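Local coordinates for protein 4-alpha-glucanotransferase (Aquifex aeolicus, PDB 1TZ7) that is an amylomaltase, or disproportionating enzyme, a single-chain member of the 4-alpha-glucanotransferase family built round a parallel eight-stranded beta/alpha barrel, at residues L50-E55 with D486-K491; Q62-N67 with S76-N81; G225-Y230 with D301-D306. All blocks are in the same frame, centred on the assembly; numbering follows the deposited sequence.

Contact 1. Residues L50-E55 with D486-K491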
ATOM      1  N   LEU A  50      -8.931  -1.678  15.608  1.00 24.38           N
ATOM      2  CA  LEU A  50      -7.877  -2.367  16.351  1.00 27.94           C
ATOM      3  C   LEU A  50      -8.446  -3.111  17.569  1.00 23.80           C
ATOM      4  O   LEU A  50      -8.018  -4.215  17.874  1.00 24.77           O
ATOM      5  CB  LEU A  50      -6.794  -1.376  16.795  1.00 22.65           C
ATOM      6  CG  LEU A  50      -5.904  -0.803  15.680  1.00 24.31           C
ATOM      7  CD1 LEU A  50      -4.888   0.169  16.260  1.00 26.88           C
ATOM      8  CD2 LEU A  50      -5.198  -1.914  14.906  1.00 36.12           C
ATOM      9  N   ASP A  51      -9.422  -2.493  18.251  1.00 26.20           N
ATOM     10  CA  ASP A  51     -10.111  -3.140  19.386  1.00 23.18           C
ATOM     11  C   ASP A  51     -10.815  -4.401  18.934  1.00 29.61           C
ATOM     12  O   ASP A  51     -10.843  -5.384  19.645  1.00 25.31           O
ATOM     13  CB  ASP A  51     -11.148  -2.192  20.010  1.00 24.79           C
ATOM     14  CG  ASP A  51     -10.521  -1.092  20.831  1.00 33.92           C
ATOM     15  OD1 ASP A  51      -9.320  -1.186  21.152  1.00 33.86           O
ATOM     16  OD2 ASP A  51     -11.162  -0.090  21.207  1.00 32.40           O
ATOM     17  N   PHE A  52     -11.397  -4.350  17.738  1.00 29.30           N
ATOM     18  CA  PHE A  52     -12.084  -5.499  17.153  1.00 28.57           C
ATOM     19  C   PHE A  52     -11.080  -6.629  16.799  1.00 26.86           C
ATOM     20  O   PHE A  52     -11.331  -7.800  17.085  1.00 24.56           O
ATOM     21  CB  PHE A  52     -12.867  -5.052  15.906  1.00 28.46           C
ATOM     22  CG  PHE A  52     -13.417  -6.186  15.084  1.00 20.51           C
ATOM     23  CD1 PHE A  52     -12.809  -6.548  13.886  1.00 26.53           C
ATOM     24  CD2 PHE A  52     -14.548  -6.875  15.492  1.00 26.99           C
ATOM     25  CE1 PHE A  52     -13.316  -7.585  13.121  1.00 28.17           C
ATOM     26  CE2 PHE A  52     -15.059  -7.915  14.726  1.00 27.56           C
ATOM     27  CZ  PHE A  52     -14.437  -8.269  13.540  1.00 30.00           C
ATOM     28  N   LEU A  53      -9.954  -6.258  16.186  1.00 24.81           N
ATOM     29  CA  LEU A  53      -8.839  -7.201  15.950  1.00 30.11           C
ATOM     30  C   LEU A  53      -8.488  -7.928  17.245  1.00 30.70           C
ATOM     31  O   LEU A  53      -8.479  -9.149  17.302  1.00 27.36           O
ATOM     32  CB  LEU A  53      -7.586  -6.452  15.453  1.00 30.61           C
ATOM     33  CG  LEU A  53      -7.426  -6.116  13.958  1.00 43.38           C
ATOM     34  CD1 LEU A  53      -7.008  -7.320  13.160  1.00 46.10           C
ATOM     35  CD2 LEU A  53      -8.643  -5.563  13.418  1.00 40.28           C
ATOM     36  N   LYS A  54      -8.193  -7.150  18.278  1.00 23.75           N
ATOM     37  CA  LYS A  54      -7.745  -7.689  19.559  1.00 27.48           C
ATOM     38  C   LYS A  54      -8.788  -8.626  20.166  1.00 29.55           C
ATOM     39  O   LYS A  54      -8.460  -9.729  20.604  1.00 33.21           O
ATOM     40  CB  LYS A  54      -7.439  -6.541  20.531  1.00 28.72           C
ATOM     41  CG  LYS A  54      -6.898  -6.993  21.904  1.00 30.37           C
ATOM     42  CD  LYS A  54      -5.677  -7.896  21.760  1.00 36.69           C
ATOM     43  CE  LYS A  54      -4.936  -8.041  23.075  1.00 47.22           C
ATOM     44  NZ  LYS A  54      -5.747  -8.762  24.084  1.00 37.57           N
ATOM     45  N   GLU A  55     -10.043  -8.181  20.190  1.00 27.25           N
ATOM     46  CA  GLU A  55     -11.124  -8.954  20.810  1.00 27.50           C
ATOM     47  C   GLU A  55     -11.312 -10.304  20.106  1.00 28.62           C
ATOM     48  O   GLU A  55     -11.577 -11.314  20.752  1.00 26.09           O
ATOM     49  CB  GLU A  55     -12.444  -8.157  20.782  1.00 30.39           C
ATOM     50  CG  GLU A  55     -13.147  -8.072  22.133  1.00 51.71           C
ATOM     51  CD  GLU A  55     -13.819  -9.378  22.532  1.00 67.19           C
ATOM     52  OE1 GLU A  55     -14.002 -10.246  21.662  1.00 67.71           O
ATOM     53  OE2 GLU A  55     -14.165  -9.532  23.712  1.00 66.26           O
ATOM     54  N   ASP A 486     -22.145  -2.262  10.719  1.00 31.66           N
ATOM     55  CA  ASP A 486     -21.503  -2.588  11.997  1.00 32.84           C
ATOM     56  C   ASP A 486     -20.792  -3.939  11.903  1.00 28.78           C
ATOM     57  O   ASP A 486     -21.401  -4.989  12.102  1.00 33.62           O
ATOM     58  CB  ASP A 486     -22.539  -2.616  13.133  1.00 28.35           C
ATOM     59  CG  ASP A 486     -21.902  -2.862  14.512  1.00 34.39           C
ATOM     60  OD1 ASP A 486     -20.654  -2.915  14.604  1.00 27.56           O
ATOM     61  OD2 ASP A 486     -22.574  -3.015  15.547  1.00 33.26           O
ATOM     62  N   TYR A 487     -19.498  -3.896  11.601  1.00 29.61           N
ATOM     63  CA  TYR A 487     -18.712  -5.107  11.370  1.00 31.44           C
ATOM     64  C   TYR A 487     -18.408  -5.876  12.665  1.00 27.91           C
ATOM     65  O   TYR A 487     -17.958  -7.017  12.610  1.00 29.79           O
ATOM     66  CB  TYR A 487     -17.391  -4.759  10.662  1.00 30.38           C
ATOM     67  CG  TYR A 487     -16.511  -3.809  11.440  1.00 29.36           C
ATOM     68  CD1 TYR A 487     -16.612  -2.437  11.259  1.00 26.66           C
ATOM     69  CD2 TYR A 487     -15.580  -4.283  12.358  1.00 26.50           C
ATOM     70  CE1 TYR A 487     -15.811  -1.556  11.968  1.00 35.06           C
ATOM     71  CE2 TYR A 487     -14.773  -3.410  13.075  1.00 27.87           C
ATOM     72  CZ  TYR A 487     -14.896  -2.044  12.873  1.00 27.82           C
ATOM     73  OH  TYR A 487     -14.102  -1.162  13.576  1.00 26.31           O
ATOM     74  N   THR A 488     -18.649  -5.251  13.821  1.00 28.38           N
ATOM     75  CA  THR A 488     -18.326  -5.886  15.118  1.00 27.91           C
ATOM     76  C   THR A 488     -19.342  -6.969  15.500  1.00 30.67           C
ATOM     77  O   THR A 488     -19.107  -7.745  16.427  1.00 35.01           O
ATOM     78  CB  THR A 488     -18.230  -4.829  16.258  1.00 25.65           C
ATOM     79  OG1 THR A 488     -19.506  -4.217  16.477  1.00 23.57           O
ATOM     80  CG2 THR A 488     -17.315  -3.670  15.872  1.00 27.51           C
ATOM     81  N   GLN A 489     -20.468  -7.017  14.785  1.00 33.64           N
ATOM     82  CA  GLN A 489     -21.440  -8.109  14.948  1.00 34.82           C
ATOM     83  C   GLN A 489     -20.839  -9.453  14.510  1.00 34.78           C
ATOM     84  O   GLN A 489     -21.306 -10.513  14.921  1.00 33.12           O
ATOM     85  CB  GLN A 489     -22.713  -7.827  14.135  1.00 37.90           C
ATOM     86  CG  GLN A 489     -23.464  -6.563  14.551  1.00 43.95           C
ATOM     87  CD  GLN A 489     -23.759  -6.518  16.038  1.00 58.81           C
ATOM     88  OE1 GLN A 489     -24.418  -7.411  16.573  1.00 67.08           O
ATOM     89  NE2 GLN A 489     -23.272  -5.479  16.711  1.00 60.75           N
ATOM     90  N   LYS A 490     -19.799  -9.393  13.678  1.00 31.91           N
ATOM     91  CA  LYS A 490     -19.142 -10.597  13.170  1.00 35.39           C
ATOM     92  C   LYS A 490     -18.160 -11.205  14.191  1.00 37.71           C
ATOM     93  O   LYS A 490     -17.519 -12.206  13.907  1.00 32.82           O
ATOM     94  CB  LYS A 490     -18.389 -10.280  11.868  1.00 36.93           C
ATOM     95  CG  LYS A 490     -19.269  -9.719  10.749  1.00 40.85           C
ATOM     96  CD  LYS A 490     -20.186 -10.783  10.174  1.00 38.85           C
ATOM     97  CE  LYS A 490     -20.997 -10.243   9.012  1.00 35.74           C
ATOM     98  NZ  LYS A 490     -22.300 -10.937   8.878  1.00 44.78           N
ATOM     99  N   LYS A 491     -18.054 -10.596  15.373  1.00 35.07           N
ATOM    100  CA  LYS A 491     -16.928 -10.869  16.265  1.00 32.39           C
ATOM    101  C   LYS A 491     -16.993 -12.277  16.876  1.00 34.46           C
ATOM    102  O   LYS A 491     -15.983 -12.963  16.952  1.00 38.54           O
ATOM    103  CB  LYS A 491     -16.806  -9.776  17.363  1.00 33.72           C
ATOM    104  CG  LYS A 491     -17.548 -10.065  18.673  1.00 54.49           C
ATOM    105  CD  LYS A 491     -16.580 -10.504  19.781  1.00 66.97           C
ATOM    106  CE  LYS A 491     -17.229 -10.415  21.161  1.00 68.34           C
ATOM    107  NZ  LYS A 491     -16.534 -11.270  22.162  1.00 63.74           N
TER
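E55 OE1 accepts a hydrogen bond from K491 NZ at 2.8 Å, and the two charges form a salt bridge. The ammonium group arrives from above the carboxylate plane, 39° out of it. E55 OE2 is also near, 3.3 Å from K491 NZ. The bridge is on the solvent side of the contact, since E55 is exposed.

The buried part is carried by F52. With CG anti to the backbone N (chi1 170°), its ring reaches out from the helix toward 486-491. Y487 turns an edge to it. The pair is T-shaped, with planes at 86° and the F52 and Y487 ring centroids 5.1 Å apart. Y487 CD2 stands over the centre of the F52 ring, 3.8 Å above its plane. T488 CA and K491 CB approach the same ring obliquely, and K491 CB is 3.7 Å from F52 CE2. K491 uses CB on the ring and NZ on the carboxylate, its chain bent at chi2 to reach both.

The 3-10 turn 487-489 is braced by D486. D486 OD1 accepts from T488 N at 3.2 Å, an Asx turn, and also from T488 OG1 at 2.6 Å. Q489 NE2 bonds to D486 OD2. T488 CG2 lies over one face of the Y487 ring, toward the rim.

The contact joins helix 44-56, on the outside of the barrel, to the 3-10 turn before helix 491-500 and to that helix's first residue, K491. F52 also packs on L460 of helix 457-460. Y487 touches M457 of that helix, and R48 and F49 one turn back on helix 44-56. L50 instead leans on L212, Y215 and A216 of the adjacent helix 192-218.

Contact 2. Residues Q62-N67 with S76-N81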
ATOM      1  N   GLN A  62      -3.261  -5.595   7.628  1.00 26.49           N
ATOM      2  CA  GLN A  62      -2.618  -5.180   6.383  1.00 27.35           C
ATOM      3  C   GLN A  62      -3.306  -3.974   5.777  1.00 30.08           C
ATOM      4  O   GLN A  62      -4.519  -3.968   5.578  1.00 29.36           O
ATOM      5  CB  GLN A  62      -2.571  -6.325   5.365  1.00 32.52           C
ATOM      6  CG  GLN A  62      -1.711  -5.987   4.124  1.00 30.88           C
ATOM      7  CD  GLN A  62      -1.422  -7.190   3.232  1.00 38.75           C
ATOM      8  OE1 GLN A  62      -1.386  -7.062   2.012  1.00 38.50           O
ATOM      9  NE2 GLN A  62      -1.208  -8.338   3.835  1.00 23.88           N
ATOM     10  N   VAL A  63      -2.515  -2.949   5.489  1.00 25.25           N
ATOM     11  CA  VAL A  63      -2.996  -1.763   4.821  1.00 27.51           C
ATOM     12  C   VAL A  63      -2.351  -1.655   3.446  1.00 29.50           C
ATOM     13  O   VAL A  63      -1.394  -2.364   3.143  1.00 31.38           O
ATOM     14  CB  VAL A  63      -2.665  -0.479   5.641  1.00 31.33           C
ATOM     15  CG1 VAL A  63      -3.491  -0.430   6.917  1.00 33.15           C
ATOM     16  CG2 VAL A  63      -1.161  -0.406   5.965  1.00 31.60           C
ATOM     17  N   LEU A  64      -2.884  -0.768   2.616  1.00 28.54           N
ATOM     18  CA  LEU A  64      -2.231  -0.405   1.359  1.00 30.82           C
ATOM     19  C   LEU A  64      -1.258   0.757   1.630  1.00 28.48           C
ATOM     20  O   LEU A  64      -1.198   1.265   2.753  1.00 26.73           O
ATOM     21  CB  LEU A  64      -3.279  -0.015   0.305  1.00 32.88           C
ATOM     22  CG  LEU A  64      -4.520  -0.929   0.232  1.00 39.63           C
ATOM     23  CD1 LEU A  64      -5.544  -0.371  -0.726  1.00 34.64           C
ATOM     24  CD2 LEU A  64      -4.123  -2.346  -0.168  1.00 35.20           C
ATOM     25  N   PRO A  65      -0.490   1.168   0.620  1.00 27.59           N
ATOM     26  CA  PRO A  65       0.459   2.273   0.793  1.00 27.64           C
ATOM     27  C   PRO A  65      -0.216   3.533   1.326  1.00 29.34           C
ATOM     28  O   PRO A  65      -1.343   3.840   0.949  1.00 28.43           O
ATOM     29  CB  PRO A  65       1.001   2.497  -0.625  1.00 30.35           C
ATOM     30  CG  PRO A  65       0.816   1.193  -1.308  1.00 32.89           C
ATOM     31  CD  PRO A  65      -0.457   0.627  -0.751  1.00 28.71           C
ATOM     32  N   LEU A  66       0.480   4.247   2.196  1.00 29.74           N
ATOM     33  CA  LEU A  66      -0.084   5.415   2.871  1.00 25.14           C
ATOM     34  C   LEU A  66       0.359   6.693   2.166  1.00 27.77           C
ATOM     35  O   LEU A  66       0.165   7.790   2.677  1.00 29.65           O
ATOM     36  CB  LEU A  66       0.374   5.441   4.344  1.00 29.66           C
ATOM     37  CG  LEU A  66      -0.541   4.791   5.396  1.00 39.88           C
ATOM     38  CD1 LEU A  66      -1.223   3.551   4.870  1.00 45.91           C
ATOM     39  CD2 LEU A  66       0.261   4.470   6.659  1.00 31.70           C
ATOM     40  N   ASN A  67       0.953   6.542   0.984  1.00 30.99           N
ATOM     41  CA  ASN A  67       1.506   7.680   0.251  1.00 26.57           C
ATOM     42  C   ASN A  67       0.390   8.594  -0.294  1.00 26.35           C
ATOM     43  O   ASN A  67      -0.729   8.140  -0.529  1.00 26.32           O
ATOM     44  CB  ASN A  67       2.385   7.190  -0.902  1.00 28.61           C
ATOM     45  CG  ASN A  67       3.536   6.311  -0.436  1.00 31.13           C
ATOM     46  OD1 ASN A  67       3.927   5.379  -1.127  1.00 32.16           O
ATOM     47  ND2 ASN A  67       4.092   6.617   0.752  1.00 26.58           N
ATOM     48  N   SER A  76      -5.007   6.271  -6.731  1.00 32.05           N
ATOM     49  CA  SER A  76      -4.298   5.019  -6.454  1.00 27.75           C
ATOM     50  C   SER A  76      -3.188   5.250  -5.435  1.00 31.87           C
ATOM     51  O   SER A  76      -2.385   6.168  -5.587  1.00 28.92           O
ATOM     52  CB  SER A  76      -3.706   4.441  -7.740  1.00 32.65           C
ATOM     53  OG  SER A  76      -2.956   3.261  -7.472  1.00 35.14           O
ATOM     54  N   PRO A  77      -3.147   4.414  -4.393  1.00 26.71           N
ATOM     55  CA  PRO A  77      -2.048   4.433  -3.425  1.00 31.89           C
ATOM     56  C   PRO A  77      -0.692   4.084  -4.043  1.00 33.35           C
ATOM     57  O   PRO A  77       0.344   4.341  -3.427  1.00 28.57           O
ATOM     58  CB  PRO A  77      -2.457   3.350  -2.411  1.00 31.05           C
ATOM     59  CG  PRO A  77      -3.905   3.149  -2.618  1.00 35.19           C
ATOM     60  CD  PRO A  77      -4.157   3.400  -4.053  1.00 27.46           C
ATOM     61  N   TYR A  78      -0.706   3.497  -5.240  1.00 34.08           N
ATOM     62  CA  TYR A  78       0.512   2.978  -5.861  1.00 32.91           C
ATOM     63  C   TYR A  78       1.066   3.932  -6.919  1.00 32.04           C
ATOM     64  O   TYR A  78       2.040   3.614  -7.594  1.00 38.79           O
ATOM     65  CB  TYR A  78       0.243   1.606  -6.490  1.00 33.15           C
ATOM     66  CG  TYR A  78      -0.184   0.554  -5.494  1.00 35.65           C
ATOM     67  CD1 TYR A  78       0.757  -0.247  -4.851  1.00 37.79           C
ATOM     68  CD2 TYR A  78      -1.526   0.363  -5.188  1.00 36.24           C
ATOM     69  CE1 TYR A  78       0.367  -1.218  -3.927  1.00 38.24           C
ATOM     70  CE2 TYR A  78      -1.926  -0.604  -4.266  1.00 35.25           C
ATOM     71  CZ  TYR A  78      -0.977  -1.388  -3.642  1.00 37.65           C
ATOM     72  OH  TYR A  78      -1.369  -2.342  -2.738  1.00 37.30           O
ATOM     73  N   SER A  79       0.441   5.103  -7.054  1.00 32.16           N
ATOM     74  CA  SER A  79       0.927   6.138  -7.973  1.00 33.07           C
ATOM     75  C   SER A  79       0.923   7.508  -7.289  1.00 27.13           C
ATOM     76  O   SER A  79      -0.016   8.296  -7.446  1.00 34.34           O
ATOM     77  CB  SER A  79       0.071   6.173  -9.239  1.00 30.21           C
ATOM     78  OG  SER A  79       0.721   6.890 -10.267  1.00 37.98           O
ATOM     79  N   SER A  80       1.986   7.779  -6.537  1.00 34.69           N
ATOM     80  CA  SER A  80       2.031   8.913  -5.623  1.00 29.91           C
ATOM     81  C   SER A  80       3.191   9.831  -5.983  1.00 30.93           C
ATOM     82  O   SER A  80       4.160   9.403  -6.602  1.00 33.47           O
ATOM     83  CB  SER A  80       2.203   8.410  -4.177  1.00 30.37           C
ATOM     84  OG  SER A  80       2.283   9.486  -3.263  1.00 29.22           O
ATOM     85  N   ASN A  81       3.094  11.092  -5.584  1.00 22.62           N
ATOM     86  CA  ASN A  81       4.209  12.017  -5.745  1.00 21.60           C
ATOM     87  C   ASN A  81       5.285  11.875  -4.636  1.00 22.15           C
ATOM     88  O   ASN A  81       6.202  12.678  -4.558  1.00 27.43           O
ATOM     89  CB  ASN A  81       3.708  13.481  -5.839  1.00 25.10           C
ATOM     90  CG  ASN A  81       2.874  13.912  -4.624  1.00 29.03           C
ATOM     91  OD1 ASN A  81       3.011  13.367  -3.533  1.00 37.22           O
ATOM     92  ND2 ASN A  81       2.008  14.906  -4.826  1.00 39.15           N
TER
HETATM   93  O   HOH W   1       2.905   4.884  -3.606  1.00 47.42           O
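P65 sets its CG and CD against one face of the Y78 ring, in a CH-pi contact between two parts of the long loop that follows strand 60-62 of the parallel beta/alpha barrel. P65 CG is 3.9 Å from the centroid of the Y78 ring and 23° off its normal, offset toward the rim. The two side chains cross at about a right angle. P65 CD reaches further along the tyrosine, to 3.6 Å from Y78 CZ.

The CB of Y78 points away from 62-67, yet the ring comes back to it. CG stands beside the backbone N (chi1 -62°), and this directs the ring across P65. L64 meets the far end of the tyrosine, also nearly at right angles, with L64 CD2 3.8 Å from Y78 OH. That hydroxyl has its polar partner in D226 OD1, and the Y78 ring also meets H404.

P77, the residue before Y78, also packs on P65. P65 CD touches P77 CB at 3.8 Å, and P65 CB lies 3.4 Å from P77 O. P77 and Y78 are the central residues of a type I beta turn, S76 to S79. An ST turn supports it: S76 OG accepts from Y78 N.

No direct hydrogen bond joins the segments. N67 CB rests against S80 OG, whose hydrogen bond goes to P68 O. N67 ND2 is taken by A85 O, and N67 OD1 by a water. This water bridges the segments, donating to N67 OD1 at 2.7 Å and to P77 O at 2.6 Å.

Contact 3. Residues G225-Y230 with D301-D306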
ATOM      1  N   GLY A 225       2.547  -3.241   6.014  1.00 30.15           N
ATOM      2  CA  GLY A 225       2.476  -2.163   5.066  1.00 29.35           C
ATOM      3  C   GLY A 225       2.910  -2.606   3.696  1.00 34.30           C
ATOM      4  O   GLY A 225       3.322  -3.742   3.502  1.00 33.21           O
ATOM      5  N   ASP A 226       2.820  -1.698   2.743  1.00 40.04           N
ATOM      6  CA  ASP A 226       2.897  -2.047   1.341  1.00 37.43           C
ATOM      7  C   ASP A 226       3.846  -1.092   0.626  1.00 34.96           C
ATOM      8  O   ASP A 226       3.649   0.124   0.650  1.00 38.71           O
ATOM      9  CB  ASP A 226       1.507  -1.970   0.712  1.00 39.26           C
ATOM     10  CG  ASP A 226       1.421  -2.706  -0.610  1.00 44.45           C
ATOM     11  OD1 ASP A 226       0.308  -3.172  -0.959  1.00 43.59           O
ATOM     12  OD2 ASP A 226       2.404  -2.869  -1.369  1.00 50.00           O
ATOM     13  N   LEU A 227       4.878  -1.652   0.004  1.00 35.44           N
ATOM     14  CA  LEU A 227       5.887  -0.857  -0.708  1.00 40.05           C
ATOM     15  C   LEU A 227       5.752  -1.066  -2.201  1.00 37.52           C
ATOM     16  O   LEU A 227       6.107  -2.125  -2.714  1.00 37.58           O
ATOM     17  CB  LEU A 227       7.296  -1.272  -0.270  1.00 38.82           C
ATOM     18  CG  LEU A 227       7.938  -0.420   0.817  1.00 51.85           C
ATOM     19  CD1 LEU A 227       7.282  -0.696   2.152  1.00 53.94           C
ATOM     20  CD2 LEU A 227       9.440  -0.683   0.884  1.00 47.95           C
ATOM     21  N   PRO A 228       5.242  -0.062  -2.909  1.00 37.17           N
ATOM     22  CA  PRO A 228       5.202  -0.109  -4.366  1.00 31.04           C
ATOM     23  C   PRO A 228       6.599  -0.261  -4.947  1.00 27.42           C
ATOM     24  O   PRO A 228       7.541   0.295  -4.403  1.00 30.73           O
ATOM     25  CB  PRO A 228       4.601   1.254  -4.746  1.00 38.74           C
ATOM     26  CG  PRO A 228       3.905   1.719  -3.526  1.00 31.40           C
ATOM     27  CD  PRO A 228       4.673   1.187  -2.380  1.00 35.23           C
ATOM     28  N   MET A 229       6.725  -1.011  -6.036  1.00 27.23           N
ATOM     29  CA  MET A 229       8.021  -1.218  -6.671  1.00 26.93           C
ATOM     30  C   MET A 229       8.601   0.121  -7.106  1.00 30.68           C
ATOM     31  O   MET A 229       9.773   0.404  -6.875  1.00 29.62           O
ATOM     32  CB  MET A 229       7.878  -2.138  -7.877  1.00 27.94           C
ATOM     33  CG  MET A 229       9.134  -2.233  -8.769  1.00 33.81           C
ATOM     34  SD  MET A 229      10.618  -2.812  -7.893  1.00 38.99           S
ATOM     35  CE  MET A 229      10.217  -4.530  -7.647  1.00 40.29           C
ATOM     36  N   TYR A 230       7.753   0.939  -7.728  1.00 26.50           N
ATOM     37  CA  TYR A 230       8.183   2.126  -8.472  1.00 31.12           C
ATOM     38  C   TYR A 230       7.473   3.367  -7.929  1.00 29.94           C
ATOM     39  O   TYR A 230       6.317   3.292  -7.514  1.00 30.82           O
ATOM     40  CB  TYR A 230       7.804   1.986  -9.948  1.00 26.34           C
ATOM     41  CG  TYR A 230       8.585   0.952 -10.733  1.00 29.34           C
ATOM     42  CD1 TYR A 230       7.934  -0.117 -11.350  1.00 28.69           C
ATOM     43  CD2 TYR A 230       9.959   1.059 -10.888  1.00 26.35           C
ATOM     44  CE1 TYR A 230       8.637  -1.058 -12.083  1.00 35.00           C
ATOM     45  CE2 TYR A 230      10.671   0.122 -11.618  1.00 38.62           C
ATOM     46  CZ  TYR A 230      10.003  -0.934 -12.217  1.00 30.21           C
ATOM     47  OH  TYR A 230      10.704  -1.862 -12.943  1.00 31.02           O
ATOM     48  N   ASP A 301       5.524  -3.158  10.670  1.00 29.81           N
ATOM     49  CA  ASP A 301       6.326  -4.286  11.118  1.00 27.95           C
ATOM     50  C   ASP A 301       6.776  -5.135   9.940  1.00 27.81           C
ATOM     51  O   ASP A 301       7.917  -5.608   9.899  1.00 31.22           O
ATOM     52  CB  ASP A 301       5.526  -5.126  12.092  1.00 28.75           C
ATOM     53  CG  ASP A 301       5.095  -4.346  13.293  1.00 30.58           C
ATOM     54  OD1 ASP A 301       3.952  -3.833  13.291  1.00 27.54           O
ATOM     55  OD2 ASP A 301       5.837  -4.167  14.281  1.00 35.78           O
ATOM     56  N   PHE A 302       5.881  -5.327   8.980  1.00 30.70           N
ATOM     57  CA  PHE A 302       6.212  -6.053   7.767  1.00 25.95           C
ATOM     58  C   PHE A 302       6.024  -5.186   6.525  1.00 28.16           C
ATOM     59  O   PHE A 302       5.133  -4.330   6.469  1.00 29.82           O
ATOM     60  CB  PHE A 302       5.362  -7.322   7.661  1.00 27.76           C
ATOM     61  CG  PHE A 302       5.651  -8.341   8.750  1.00 26.74           C
ATOM     62  CD1 PHE A 302       6.691  -9.250   8.611  1.00 32.16           C
ATOM     63  CD2 PHE A 302       4.882  -8.381   9.902  1.00 30.84           C
ATOM     64  CE1 PHE A 302       6.962 -10.187   9.610  1.00 29.65           C
ATOM     65  CE2 PHE A 302       5.148  -9.314  10.905  1.00 28.50           C
ATOM     66  CZ  PHE A 302       6.191 -10.218  10.751  1.00 34.87           C
ATOM     67  N   LEU A 303       6.869  -5.415   5.533  1.00 30.06           N
ATOM     68  CA  LEU A 303       6.817  -4.681   4.292  1.00 28.46           C
ATOM     69  C   LEU A 303       6.521  -5.625   3.153  1.00 31.90           C
ATOM     70  O   LEU A 303       7.356  -6.449   2.784  1.00 33.99           O
ATOM     71  CB  LEU A 303       8.151  -3.972   4.041  1.00 30.01           C
ATOM     72  CG  LEU A 303       8.689  -3.151   5.205  1.00 38.52           C
ATOM     73  CD1 LEU A 303      10.034  -2.537   4.845  1.00 40.02           C
ATOM     74  CD2 LEU A 303       7.695  -2.075   5.608  1.00 38.55           C
ATOM     75  N   ARG A 304       5.321  -5.513   2.600  1.00 31.66           N
ATOM     76  CA  ARG A 304       4.942  -6.286   1.433  1.00 33.23           C
ATOM     77  C   ARG A 304       5.563  -5.677   0.192  1.00 31.68           C
ATOM     78  O   ARG A 304       5.329  -4.511  -0.120  1.00 35.90           O
ATOM     79  CB  ARG A 304       3.419  -6.327   1.292  1.00 38.14           C
ATOM     80  CG  ARG A 304       2.911  -7.495   0.464  1.00 50.43           C
ATOM     81  CD  ARG A 304       1.465  -7.360   0.029  1.00 76.47           C
ATOM     82  NE  ARG A 304       1.349  -6.745  -1.290  1.00 66.40           N
ATOM     83  CZ  ARG A 304       0.232  -6.714  -2.007  1.00 84.91           C
ATOM     84  NH1 ARG A 304       0.228  -6.128  -3.201  1.00 73.11           N
ATOM     85  NH2 ARG A 304      -0.886  -7.264  -1.536  1.00 96.09           N
ATOM     86  N   LEU A 305       6.365  -6.469  -0.512  1.00 29.57           N
ATOM     87  CA  LEU A 305       7.106  -5.980  -1.658  1.00 31.32           C
ATOM     88  C   LEU A 305       6.303  -6.173  -2.935  1.00 34.37           C
ATOM     89  O   LEU A 305       6.284  -7.267  -3.530  1.00 30.26           O
ATOM     90  CB  LEU A 305       8.456  -6.679  -1.757  1.00 30.62           C
ATOM     91  CG  LEU A 305       9.386  -6.469  -0.544  1.00 34.31           C
ATOM     92  CD1 LEU A 305      10.634  -7.305  -0.684  1.00 34.92           C
ATOM     93  CD2 LEU A 305       9.751  -4.980  -0.376  1.00 39.29           C
ATOM     94  N   ASP A 306       5.630  -5.107  -3.343  1.00 30.27           N
ATOM     95  CA  ASP A 306       4.850  -5.087  -4.565  1.00 27.97           C
ATOM     96  C   ASP A 306       5.712  -5.461  -5.787  1.00 31.14           C
ATOM     97  O   ASP A 306       6.824  -4.976  -5.944  1.00 32.92           O
ATOM     98  CB  ASP A 306       4.243  -3.693  -4.749  1.00 34.81           C
ATOM     99  CG  ASP A 306       3.524  -3.538  -6.056  1.00 41.73           C
ATOM    100  OD1 ASP A 306       2.476  -4.196  -6.243  1.00 43.76           O
ATOM    101  OD2 ASP A 306       3.927  -2.764  -6.963  1.00 49.92           O
TER
HETATM  102  O   HOH W   2       8.476  -3.639  -4.032  1.00 48.02           O
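CG stands anti to the backbone N in both D226 and R304 (chi1 -163° and -158°), and the two side chains run alongside each other in the same direction. The residues are paired across the strands and leave the sheet on one face. D226 OD1 ends over a face of the guanidinium, 3.5 Å above its plane. The salt bridge, D226 OD1 to R304 NH1 at 3.7 Å, is long, and no N-H points at the oxygen. D226 OD1 is instead hydrogen-bonded to Y78 OH. R304 NE is buried without a partner in the model.

The backbones pair as parallel strands. G225 N bonds to F302 O, and G225 O accepts from R304 N at 2.8 Å. L227 N bonds to R304 O at 2.9 Å, and L227 O accepts from D306 N at 3.1 Å. Beyond the strands, D306 CB packs 3.2 Å from L227 O and 3.7 Å from P228 CA. Its chi1 of 175° turns OD2 to M229 N, which gives it a weak bond. A water donates to both L227 O and D306 O.

On the face opposite D226 and R304, L227 CD1 packs on L303 CD2 at 3.7 Å. Helix 287-297 covers these leucines with V293, R292 and N296. The strands are neighbours in the barrel wall: 222-227 has strand 60-62 on its other side, and 302-305 has strand 350-352.

From the N terminus, helix 44-56 supplies the first half of contact 1, whose partner comes only at 486-491. Contact 1 thus closes a loop of 430 residues that takes in both other contacts. Strand 60-62 follows, and contact 2 closes a short loop at its end. Contact 3 opens later, on strand 222-227, and closes with strand 302-305, so contacts 2 and 3 lie in series. Their centres are about 10 Å apart, and they touch at the barrel's strand ends. Contact 1 stands apart on the helical outside, its centre about 25 Å from that of contact 2. It ties the start of the last helix, 491-500, to the first helix of the chain, 44-56.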